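Local atomic coordinates of sulfur oxidation protein soxB (Thermus thermophilus, PDB entry 2WDD), a protein that hydrolyses a sulfur-sulfur bond in the Sox pathway of sulfur oxidation and carries manganese ions in its metal site. Residues A[43-51]-A[84-95]; A[308-316]-A[327-335]. All coordinates share one frame; numbering follows the deposited sequence. Where two conformers were deposited one is given.

Contact 1. Residues A[43-51]-A[84-95]; sequences PHYFMEPPN and YLLSYVDFVELA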
loop_
_atom_site.group_PDB
_atom_site.type_symbol
_atom_site.label_atom_id
_atom_site.label_comp_id
_atom_site.label_asym_id
_atom_site.label_seq_id
_atom_site.Cartn_x
_atom_site.Cartn_y
_atom_site.Cartn_z
ATOM N N PRO A 43 -12.183 -2.099 -11.526
ATOM C CA PRO A 43 -11.784 -3.475 -11.234
ATOM C C PRO A 43 -10.442 -3.721 -11.918
ATOM O O PRO A 43 -10.204 -3.259 -13.040
ATOM C CB PRO A 43 -12.862 -4.302 -11.936
ATOM C CG PRO A 43 -14.076 -3.418 -11.917
ATOM C CD PRO A 43 -13.542 -2.021 -12.107
ATOM N N HIS A 44 -9.540 -4.397 -11.222
ATOM C CA HIS A 44 -8.221 -4.675 -11.768
ATOM C C HIS A 44 -7.672 -5.915 -11.074
ATOM O O HIS A 44 -8.395 -6.574 -10.325
ATOM C CB HIS A 44 -7.289 -3.454 -11.597
ATOM C CG HIS A 44 -6.962 -3.120 -10.174
ATOM N ND1 HIS A 44 -5.667 -3.083 -9.701
ATOM C CD2 HIS A 44 -7.754 -2.790 -9.127
ATOM C CE1 HIS A 44 -5.677 -2.766 -8.418
ATOM N NE2 HIS A 44 -6.933 -2.612 -8.036
ATOM N N TYR A 45 -6.406 -6.234 -11.291
ATOM C CA TYR A 45 -5.833 -7.402 -10.633
ATOM C C TYR A 45 -4.729 -6.939 -9.719
ATOM O O TYR A 45 -4.043 -5.973 -10.022
ATOM C CB TYR A 45 -5.318 -8.393 -11.664
ATOM C CG TYR A 45 -6.404 -8.838 -12.611
ATOM C CD1 TYR A 45 -7.254 -9.891 -12.282
ATOM C CD2 TYR A 45 -6.629 -8.152 -13.800
ATOM C CE1 TYR A 45 -8.279 -10.278 -13.143
ATOM C CE2 TYR A 45 -7.650 -8.533 -14.667
ATOM C CZ TYR A 45 -8.448 -9.612 -14.343
ATOM O OH TYR A 45 -9.463 -9.986 -15.202
ATOM N N PHE A 46 -4.572 -7.615 -8.582
ATOM C CA PHE A 46 -3.545 -7.228 -7.614
ATOM C C PHE A 46 -3.048 -8.466 -6.872
ATOM O O PHE A 46 -3.704 -8.955 -5.944
ATOM C CB PHE A 46 -4.116 -6.208 -6.620
ATOM C CG PHE A 46 -3.074 -5.548 -5.746
ATOM C CD1 PHE A 46 -2.493 -4.339 -6.115
ATOM C CD2 PHE A 46 -2.693 -6.126 -4.544
ATOM C CE1 PHE A 46 -1.549 -3.730 -5.307
ATOM C CE2 PHE A 46 -1.736 -5.529 -3.736
ATOM C CZ PHE A 46 -1.164 -4.327 -4.120
ATOM N N MET A 47 -1.892 -8.971 -7.299
ATOM C CA MET A 47 -1.301 -10.154 -6.696
ATOM C C MET A 47 -0.467 -9.802 -5.473
ATOM O O MET A 47 0.291 -8.829 -5.485
ATOM C CB MET A 47 -0.405 -10.853 -7.720
ATOM C CG MET A 47 0.137 -12.190 -7.241
ATOM S SD MET A 47 1.262 -12.920 -8.446
ATOM C CE MET A 47 2.775 -12.130 -7.913
ATOM N N GLU A 48 -0.566 -10.633 -4.438
ATOM C CA GLU A 48 0.267 -10.453 -3.261
ATOM C C GLU A 48 1.714 -10.797 -3.598
ATOM O O GLU A 48 2.000 -11.479 -4.584
ATOM C CB GLU A 48 -0.234 -11.314 -2.096
ATOM C CG GLU A 48 -1.620 -10.886 -1.625
ATOM C CD GLU A 48 -1.635 -9.467 -1.068
ATOM O OE1 GLU A 48 -0.761 -9.129 -0.243
ATOM O OE2 GLU A 48 -2.492 -8.671 -1.498
ATOM N N PRO A 49 2.657 -10.329 -2.769
ATOM C CA PRO A 49 4.073 -10.556 -3.060
ATOM C C PRO A 49 4.484 -12.008 -2.994
ATOM O O PRO A 49 4.072 -12.736 -2.091
ATOM C CB PRO A 49 4.797 -9.798 -1.941
ATOM C CG PRO A 49 3.780 -9.620 -0.849
ATOM C CD PRO A 49 2.454 -9.479 -1.583
ATOM N N PRO A 50 5.385 -12.421 -3.882
ATOM C CA PRO A 50 5.893 -13.791 -3.781
ATOM C C PRO A 50 6.872 -13.923 -2.599
ATOM O O PRO A 50 7.081 -15.030 -2.091
ATOM C CB PRO A 50 6.615 -14.018 -5.119
ATOM C CG PRO A 50 6.186 -12.912 -6.015
ATOM C CD PRO A 50 5.711 -11.771 -5.162
ATOM N N ASN A 51 7.468 -12.809 -2.158
ATOM C CA ASN A 51 8.399 -12.867 -1.025
ATOM C C ASN A 51 8.218 -11.675 -0.114
ATOM O O ASN A 51 8.032 -10.543 -0.590
ATOM C CB ASN A 51 9.862 -12.856 -1.479
ATOM C CG ASN A 51 10.176 -13.962 -2.455
ATOM O OD1 ASN A 51 10.563 -15.069 -2.062
ATOM N ND2 ASN A 51 10.011 -13.670 -3.743
ATOM N N TYR A 84 -7.261 -16.686 -3.440
ATOM C CA TYR A 84 -6.960 -15.815 -4.586
ATOM C C TYR A 84 -6.498 -14.429 -4.108
ATOM O O TYR A 84 -5.535 -13.873 -4.636
ATOM C CB TYR A 84 -8.219 -15.692 -5.455
ATOM C CG TYR A 84 -8.210 -14.599 -6.507
ATOM C CD1 TYR A 84 -7.104 -14.384 -7.328
ATOM C CD2 TYR A 84 -9.346 -13.832 -6.731
ATOM C CE1 TYR A 84 -7.125 -13.406 -8.332
ATOM C CE2 TYR A 84 -9.366 -12.842 -7.692
ATOM C CZ TYR A 84 -8.267 -12.637 -8.507
ATOM O OH TYR A 84 -8.310 -11.657 -9.495
ATOM N N LEU A 85 -7.168 -13.880 -3.104
ATOM C CA LEU A 85 -6.779 -12.571 -2.578
ATOM C C LEU A 85 -5.478 -12.640 -1.773
ATOM O O LEU A 85 -4.639 -11.738 -1.805
ATOM C CB LEU A 85 -7.868 -12.045 -1.635
ATOM C CG LEU A 85 -8.953 -11.155 -2.259
ATOM C CD1 LEU A 85 -9.707 -11.871 -3.363
ATOM C CD2 LEU A 85 -9.906 -10.659 -1.171
ATOM N N LEU A 86 -5.362 -13.709 -0.993
ATOM C CA LEU A 86 -4.339 -13.840 0.026
ATOM C C LEU A 86 -2.922 -14.176 -0.391
ATOM O O LEU A 86 -1.967 -13.813 0.304
ATOM C CB LEU A 86 -4.831 -14.883 1.041
ATOM C CG LEU A 86 -4.177 -14.992 2.417
ATOM C CD1 LEU A 86 -4.305 -13.670 3.175
ATOM C CD2 LEU A 86 -4.880 -16.113 3.218
ATOM N N SER A 87 -2.769 -14.900 -1.492
ATOM C CA SER A 87 -1.458 -15.402 -1.869
ATOM C C SER A 87 -1.206 -15.349 -3.382
ATOM O O SER A 87 -2.151 -15.315 -4.175
ATOM C CB SER A 87 -1.418 -16.870 -1.413
ATOM O OG SER A 87 -0.257 -17.563 -1.831
ATOM N N TYR A 88 0.065 -15.412 -3.780
ATOM C CA TYR A 88 0.420 -15.462 -5.204
ATOM C C TYR A 88 0.191 -16.876 -5.762
ATOM O O TYR A 88 0.212 -17.068 -6.973
ATOM C CB TYR A 88 1.902 -15.083 -5.431
ATOM C CG TYR A 88 2.911 -16.093 -4.903
ATOM C CD1 TYR A 88 3.402 -17.124 -5.700
ATOM C CD2 TYR A 88 3.379 -15.993 -3.607
ATOM C CE1 TYR A 88 4.315 -18.059 -5.176
ATOM C CE2 TYR A 88 4.285 -16.888 -3.097
ATOM C CZ TYR A 88 4.741 -17.912 -3.871
ATOM O OH TYR A 88 5.663 -18.776 -3.316
ATOM N N VAL A 89 0.040 -17.871 -4.890
ATOM C CA VAL A 89 -0.139 -19.253 -5.358
ATOM C C VAL A 89 -1.351 -19.344 -6.293
ATOM O O VAL A 89 -2.412 -18.818 -5.977
ATOM C CB VAL A 89 -0.226 -20.238 -4.167
ATOM C CG1 VAL A 89 -0.615 -21.643 -4.636
ATOM C CG2 VAL A 89 1.113 -20.277 -3.428
ATOM N N ASP A 90 -1.163 -19.978 -7.451
ATOM C CA ASP A 90 -2.228 -20.147 -8.457
ATOM C C ASP A 90 -2.801 -18.843 -8.975
ATOM O O ASP A 90 -3.912 -18.824 -9.509
ATOM C CB ASP A 90 -3.387 -21.003 -7.915
ATOM C CG ASP A 90 -2.925 -22.303 -7.278
ATOM O OD1 ASP A 90 -1.995 -22.942 -7.809
ATOM O OD2 ASP A 90 -3.542 -22.706 -6.271
ATOM N N PHE A 91 -2.065 -17.748 -8.827
ATOM C CA PHE A 91 -2.628 -16.449 -9.174
ATOM C C PHE A 91 -3.316 -16.297 -10.519
ATOM O O PHE A 91 -4.482 -15.896 -10.571
ATOM C CB PHE A 91 -1.666 -15.293 -8.927
ATOM C CG PHE A 91 -2.288 -13.952 -9.171
ATOM C CD1 PHE A 91 -3.110 -13.369 -8.215
ATOM C CD2 PHE A 91 -2.133 -13.316 -10.393
ATOM C CE1 PHE A 91 -3.715 -12.135 -8.451
ATOM C CE2 PHE A 91 -2.757 -12.106 -10.651
ATOM C CZ PHE A 91 -3.545 -11.509 -9.676
ATOM N N VAL A 92 -2.592 -16.537 -11.606
ATOM C CA VAL A 92 -3.202 -16.329 -12.910
ATOM C C VAL A 92 -4.457 -17.183 -13.073
ATOM O O VAL A 92 -5.495 -16.689 -13.524
ATOM C CB VAL A 92 -2.215 -16.541 -14.059
ATOM C CG1 VAL A 92 -2.946 -16.450 -15.398
ATOM C CG2 VAL A 92 -1.080 -15.523 -13.979
ATOM N N GLU A 93 -4.363 -18.459 -12.693
ATOM C CA GLU A 93 -5.505 -19.358 -12.814
ATOM C C GLU A 93 -6.706 -18.831 -12.036
ATOM O O GLU A 93 -7.826 -18.803 -12.555
ATOM C CB GLU A 93 -5.138 -20.770 -12.346
ATOM C CG GLU A 93 -4.042 -21.425 -13.173
ATOM C CD GLU A 93 -3.882 -22.905 -12.880
ATOM O OE1 GLU A 93 -4.892 -23.639 -12.921
ATOM O OE2 GLU A 93 -2.739 -23.341 -12.630
ATOM N N LEU A 94 -6.474 -18.381 -10.807
ATOM C CA LEU A 94 -7.565 -17.857 -9.990
ATOM C C LEU A 94 -8.093 -16.510 -10.481
ATOM O O LEU A 94 -9.275 -16.213 -10.330
ATOM C CB LEU A 94 -7.174 -17.804 -8.511
ATOM C CG LEU A 94 -6.858 -19.193 -7.949
ATOM C CD1 LEU A 94 -6.580 -19.120 -6.451
ATOM C CD2 LEU A 94 -8.002 -20.176 -8.249
ATOM N N ALA A 95 -7.224 -15.703 -11.089
ATOM C CA ALA A 95 -7.659 -14.422 -11.630
ATOM C C ALA A 95 -8.621 -14.688 -12.800
ATOM O O ALA A 95 -9.626 -13.981 -12.969
ATOM C CB ALA A 95 -6.442 -13.601 -12.085
HETATM O O HOH W 1 -10.339 -12.491 -15.178
HETATM O O HOH W 2 -6.388 -9.893 -8.105
HETATM O O HOH W 3 -5.690 -11.089 -5.597
HETATM O O HOH W 4 -2.832 -12.563 -4.569
HETATM O O HOH W 5 1.887 -14.281 -1.306
HETATM O O HOH W 6 6.300 -17.874 -0.503
#
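Met47 lies across one face of the Phe91 ring, at the middle of the contact between loop 43-51 and residues 84-95, which leave helix 81-86, pass through a type II turn from Tyr88 to Phe91 and enter helix 91-98. Met47 CB stands 3.6 Å from the centroid of the Phe91 ring and just 9° off its normal, a CH-pi contact. Because CG is anti to the backbone N (chi1 -173°), the thioether continues over the root of the ring, where SD makes an oblique Met-aromatic contact and also meets Tyr88 CB at 3.8 Å. Unbranched methionine suits a flat neighbour it can follow, and phenylalanine offers two faces: Ala95 CB, one helical turn on, sits near the rim of the other, while Tyr45 CB touches the edge. A valine in place of Phe91 would probably open a gap beneath Met47 and leave its thioether free to turn.

Further ring contacts flank this centre. Pro50 CB lies over the face of Tyr88, 4.2 Å from the ring centroid, a CH-pi contact of a rigid ring against a flat one. At the other end Tyr84 OH, hydrogen-bonded to Gly99 O, comes to the edge of the Tyr45 ring, 3.5 Å from CD1. Tyr45 OH reaches Ala95 O through a water.

Glu48 lays its CG 3.1 Å from Leu85 O, and a bend at chi2 (-63°) directs its carboxylate to a salt bridge with Lys310. The two segments share no direct hydrogen bond. Instead Glu48 N donates to a water that also lies within bonding distance of Tyr84 O and Ser87 O, while Leu85 O probably accepts from Lys310 NZ. The carbonyls at this helix end, together with Glu48, would thus make a locally negative spot, well suited to a buried lysine.

Contact 2. Residues A[308-316]-A[327-335]; sequences AGKALMRVD and LRVRVLPVL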
loop_
_atom_site.group_PDB
_atom_site.type_symbol
_atom_site.label_atom_id
_atom_site.label_comp_id
_atom_site.label_asym_id
_atom_site.label_seq_id
_atom_site.Cartn_x
_atom_site.Cartn_y
_atom_site.Cartn_z
ATOM N N ALA A 308 -5.729 -1.478 -2.642
ATOM C CA ALA A 308 -6.196 -1.376 -4.017
ATOM C C ALA A 308 -7.651 -1.772 -4.251
ATOM O O ALA A 308 -8.038 -2.109 -5.381
ATOM C CB ALA A 308 -5.261 -2.194 -4.920
ATOM N N GLY A 309 -8.435 -1.759 -3.171
ATOM C CA GLY A 309 -9.851 -2.110 -3.186
ATOM C C GLY A 309 -10.131 -3.602 -3.220
ATOM O O GLY A 309 -11.260 -4.036 -3.488
ATOM N N LYS A 310 -9.115 -4.412 -2.957
ATOM C CA LYS A 310 -9.340 -5.843 -3.085
ATOM C C LYS A 310 -10.250 -6.479 -2.059
ATOM O O LYS A 310 -10.886 -7.499 -2.348
ATOM C CB LYS A 310 -8.037 -6.621 -3.273
ATOM C CG LYS A 310 -7.183 -6.788 -2.041
ATOM C CD LYS A 310 -5.782 -7.320 -2.419
ATOM C CE LYS A 310 -5.823 -8.756 -2.941
ATOM N NZ LYS A 310 -4.439 -9.348 -3.154
ATOM N N ALA A 311 -10.316 -5.895 -0.868
ATOM C CA ALA A 311 -11.104 -6.477 0.202
ATOM C C ALA A 311 -11.753 -5.438 1.088
ATOM O O ALA A 311 -11.218 -4.352 1.300
ATOM C CB ALA A 311 -10.217 -7.376 1.054
ATOM N N LEU A 312 -12.887 -5.817 1.670
ATOM C CA LEU A 312 -13.545 -5.003 2.667
ATOM C C LEU A 312 -13.475 -5.869 3.916
ATOM O O LEU A 312 -13.893 -7.031 3.894
ATOM C CB LEU A 312 -15.011 -4.759 2.308
ATOM C CG LEU A 312 -15.720 -3.928 3.382
ATOM C CD1 LEU A 312 -15.211 -2.479 3.371
ATOM C CD2 LEU A 312 -17.241 -3.967 3.172
ATOM N N MET A 313 -12.857 -5.349 4.967
ATOM C CA MET A 313 -12.743 -6.106 6.203
ATOM C C MET A 313 -13.941 -5.795 7.075
ATOM O O MET A 313 -14.163 -4.638 7.440
ATOM C CB MET A 313 -11.458 -5.759 6.952
ATOM C CG MET A 313 -10.328 -6.733 6.661
ATOM S SD MET A 313 -9.971 -6.945 4.915
ATOM C CE MET A 313 -9.394 -5.258 4.495
ATOM N N ARG A 314 -14.726 -6.821 7.402
ATOM C CA ARG A 314 -15.872 -6.616 8.268
ATOM C C ARG A 314 -15.491 -7.087 9.657
ATOM O O ARG A 314 -15.127 -8.253 9.853
ATOM C CB ARG A 314 -17.107 -7.365 7.776
ATOM C CG ARG A 314 -18.277 -7.246 8.764
ATOM C CD ARG A 314 -19.593 -7.804 8.225
ATOM N NE ARG A 314 -20.547 -7.929 9.330
ATOM C CZ ARG A 314 -21.821 -8.279 9.198
ATOM N NH1 ARG A 314 -22.328 -8.512 7.998
ATOM N NH2 ARG A 314 -22.585 -8.392 10.275
ATOM N N VAL A 315 -15.506 -6.162 10.608
ATOM C CA VAL A 315 -15.122 -6.478 11.975
ATOM C C VAL A 315 -16.298 -6.220 12.905
ATOM O O VAL A 315 -16.661 -5.069 13.148
ATOM C CB VAL A 315 -13.895 -5.679 12.430
ATOM C CG1 VAL A 315 -13.428 -6.136 13.815
ATOM C CG2 VAL A 315 -12.758 -5.802 11.408
ATOM N N ASP A 316 -16.888 -7.296 13.424
ATOM C CA ASP A 316 -18.039 -7.185 14.323
ATOM C C ASP A 316 -17.548 -7.291 15.746
ATOM O O ASP A 316 -16.765 -8.173 16.068
ATOM C CB ASP A 316 -19.055 -8.284 14.030
ATOM C CG ASP A 316 -19.480 -8.302 12.582
ATOM O OD1 ASP A 316 -20.021 -7.278 12.128
ATOM O OD2 ASP A 316 -19.266 -9.326 11.893
ATOM N N LEU A 327 -14.705 -10.608 19.072
ATOM C CA LEU A 327 -14.889 -10.036 17.745
ATOM C C LEU A 327 -14.918 -11.094 16.668
ATOM O O LEU A 327 -14.361 -12.183 16.824
ATOM C CB LEU A 327 -13.776 -9.028 17.432
ATOM C CG LEU A 327 -12.396 -9.590 17.068
ATOM C CD1 LEU A 327 -11.453 -8.424 16.711
ATOM C CD2 LEU A 327 -11.828 -10.419 18.197
ATOM N N ARG A 328 -15.551 -10.752 15.557
ATOM C CA ARG A 328 -15.585 -11.617 14.398
ATOM C C ARG A 328 -14.989 -10.817 13.239
ATOM O O ARG A 328 -15.416 -9.702 12.970
ATOM C CB ARG A 328 -17.010 -12.040 14.063
ATOM C CG ARG A 328 -17.074 -13.032 12.914
ATOM C CD ARG A 328 -18.504 -13.385 12.547
ATOM N NE ARG A 328 -19.228 -12.237 12.011
ATOM C CZ ARG A 328 -20.525 -12.236 11.719
ATOM N NH1 ARG A 328 -21.251 -13.336 11.888
ATOM N NH2 ARG A 328 -21.093 -11.137 11.245
ATOM N N VAL A 329 -13.993 -11.387 12.576
ATOM C CA VAL A 329 -13.325 -10.716 11.469
ATOM C C VAL A 329 -13.555 -11.526 10.210
ATOM O O VAL A 329 -13.353 -12.747 10.195
ATOM C CB VAL A 329 -11.805 -10.617 11.742
ATOM C CG1 VAL A 329 -11.066 -10.090 10.513
ATOM C CG2 VAL A 329 -11.520 -9.767 12.983
ATOM N N ARG A 330 -13.973 -10.852 9.146
ATOM C CA ARG A 330 -14.151 -11.507 7.868
ATOM C C ARG A 330 -13.571 -10.636 6.774
ATOM O O ARG A 330 -13.923 -9.470 6.660
ATOM C CB ARG A 330 -15.626 -11.776 7.576
ATOM C CG ARG A 330 -16.243 -12.817 8.497
ATOM C CD ARG A 330 -15.652 -14.199 8.250
ATOM N NE ARG A 330 -16.331 -15.221 9.048
ATOM C CZ ARG A 330 -15.927 -15.604 10.254
ATOM N NH1 ARG A 330 -14.847 -15.056 10.791
ATOM N NH2 ARG A 330 -16.600 -16.534 10.923
ATOM N N VAL A 331 -12.697 -11.221 5.966
ATOM C CA VAL A 331 -12.140 -10.535 4.810
ATOM C C VAL A 331 -13.120 -10.808 3.680
ATOM O O VAL A 331 -13.268 -11.956 3.245
ATOM C CB VAL A 331 -10.743 -11.101 4.462
ATOM C CG1 VAL A 331 -10.278 -10.564 3.088
ATOM C CG2 VAL A 331 -9.734 -10.753 5.566
ATOM N N LEU A 332 -13.824 -9.773 3.232
ATOM C CA LEU A 332 -14.801 -9.930 2.149
ATOM C C LEU A 332 -14.189 -9.554 0.800
ATOM O O LEU A 332 -13.871 -8.393 0.551
ATOM C CB LEU A 332 -16.039 -9.079 2.413
ATOM C CG LEU A 332 -16.675 -9.266 3.788
ATOM C CD1 LEU A 332 -17.834 -8.294 3.965
ATOM C CD2 LEU A 332 -17.141 -10.716 3.967
ATOM N N PRO A 333 -14.010 -10.539 -0.089
ATOM C CA PRO A 333 -13.415 -10.198 -1.386
ATOM C C PRO A 333 -14.290 -9.256 -2.221
ATOM O O PRO A 333 -15.500 -9.461 -2.355
ATOM C CB PRO A 333 -13.266 -11.565 -2.083
ATOM C CG PRO A 333 -13.386 -12.592 -0.967
ATOM C CD PRO A 333 -14.333 -11.970 0.019
ATOM N N VAL A 334 -13.682 -8.201 -2.756
ATOM C CA VAL A 334 -14.398 -7.282 -3.645
ATOM C C VAL A 334 -14.243 -7.822 -5.067
ATOM O O VAL A 334 -13.245 -7.554 -5.750
ATOM C CB VAL A 334 -13.862 -5.840 -3.529
ATOM C CG1 VAL A 334 -14.637 -4.914 -4.463
ATOM C CG2 VAL A 334 -13.978 -5.345 -2.106
ATOM N N LEU A 335 -15.193 -8.655 -5.493
ATOM C CA LEU A 335 -15.126 -9.263 -6.815
ATOM C C LEU A 335 -16.221 -8.680 -7.689
ATOM O O LEU A 335 -17.396 -8.978 -7.502
ATOM C CB LEU A 335 -15.270 -10.781 -6.717
ATOM C CG LEU A 335 -14.137 -11.522 -5.991
ATOM C CD1 LEU A 335 -14.580 -12.923 -5.622
ATOM C CD2 LEU A 335 -12.887 -11.578 -6.863
#
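Leu312 and Leu332 exchange two backbone hydrogen bonds, Leu332 N to Leu312 O at 2.8 Å being the shorter, within a beta hairpin of strands 311-320 and 323-333. The hairpin borders a mixed sheet: strand 311-320 pairs on its other side with strand 29-34, and strand 323-333 is outermost. Antiparallel hydrogen-bonded pairs recur at Arg314 with Arg330 and Asp316 with Arg328, and Val334 N to Lys310 O extends the pairing beyond the strands.

The tight apolar side carries Ala311, Met313 and Val315 beside Val329 and Val331. Ala311 CB meets Val331 CG1 at 3.8 Å, and Met313 SD lies alongside Val331 CG2 at 3.9 Å. Beta-branched valines suit extended backbone, and small alanine leaves room for Leu85 of helix 81-86; Val303 of strand 300-304 covers Met313 and Val329.

The other face is polar toward Asp316, whose carboxylate joins two arginines. Arg314, extended from CG to NE, presents NE to the syn lone pair of Asp316 OD1 at 2.9 Å. Arg328 bends at chi3 (66°), bringing both NE and NH2 to Asp316 OD2 from one face of the carboxylate, NH2 at 2.7 Å. The guanidinium planes stand 75° apart, with Arg328 NH2 over the face of Arg314, a closeness the shared carboxylate probably offsets. Thr30 OG1 bonds to Asp316 OD1, while Gln114 OE1 and Pro24 O accept from Arg314 and Arg328, so Asp316 and both arginines are held from several sides.

Looser by contrast is Arg330, exposed and leading away from strand 311-316. Its long chain folds back along its own strand, one guanidinium face over Arg328 CG, and NH1 donates to Val329 O at 2.8 Å, from above the carbonyl plane.

How the contacts relate
Both contacts are largely buried, but they hold different elements. Contact 1 fixes an irregular loop to two helix ends by aromatic packing and water bridges; contact 2 joins neighbouring strands through regular backbone bonds, with a salt-bridge network on one face and an exposed arginine at its margin. They meet at Lys310, whose NZ leaves the start of the hairpin for the loop and helix end of contact 1, and where Leu85 CD2 packs on Pro333 CA at 3.5 Å. Contact 1 also lies nearer the metal site: the side chain of Phe46 comes about 4 Å from that of manganese-binding His288, against about 8 Å for Lys310.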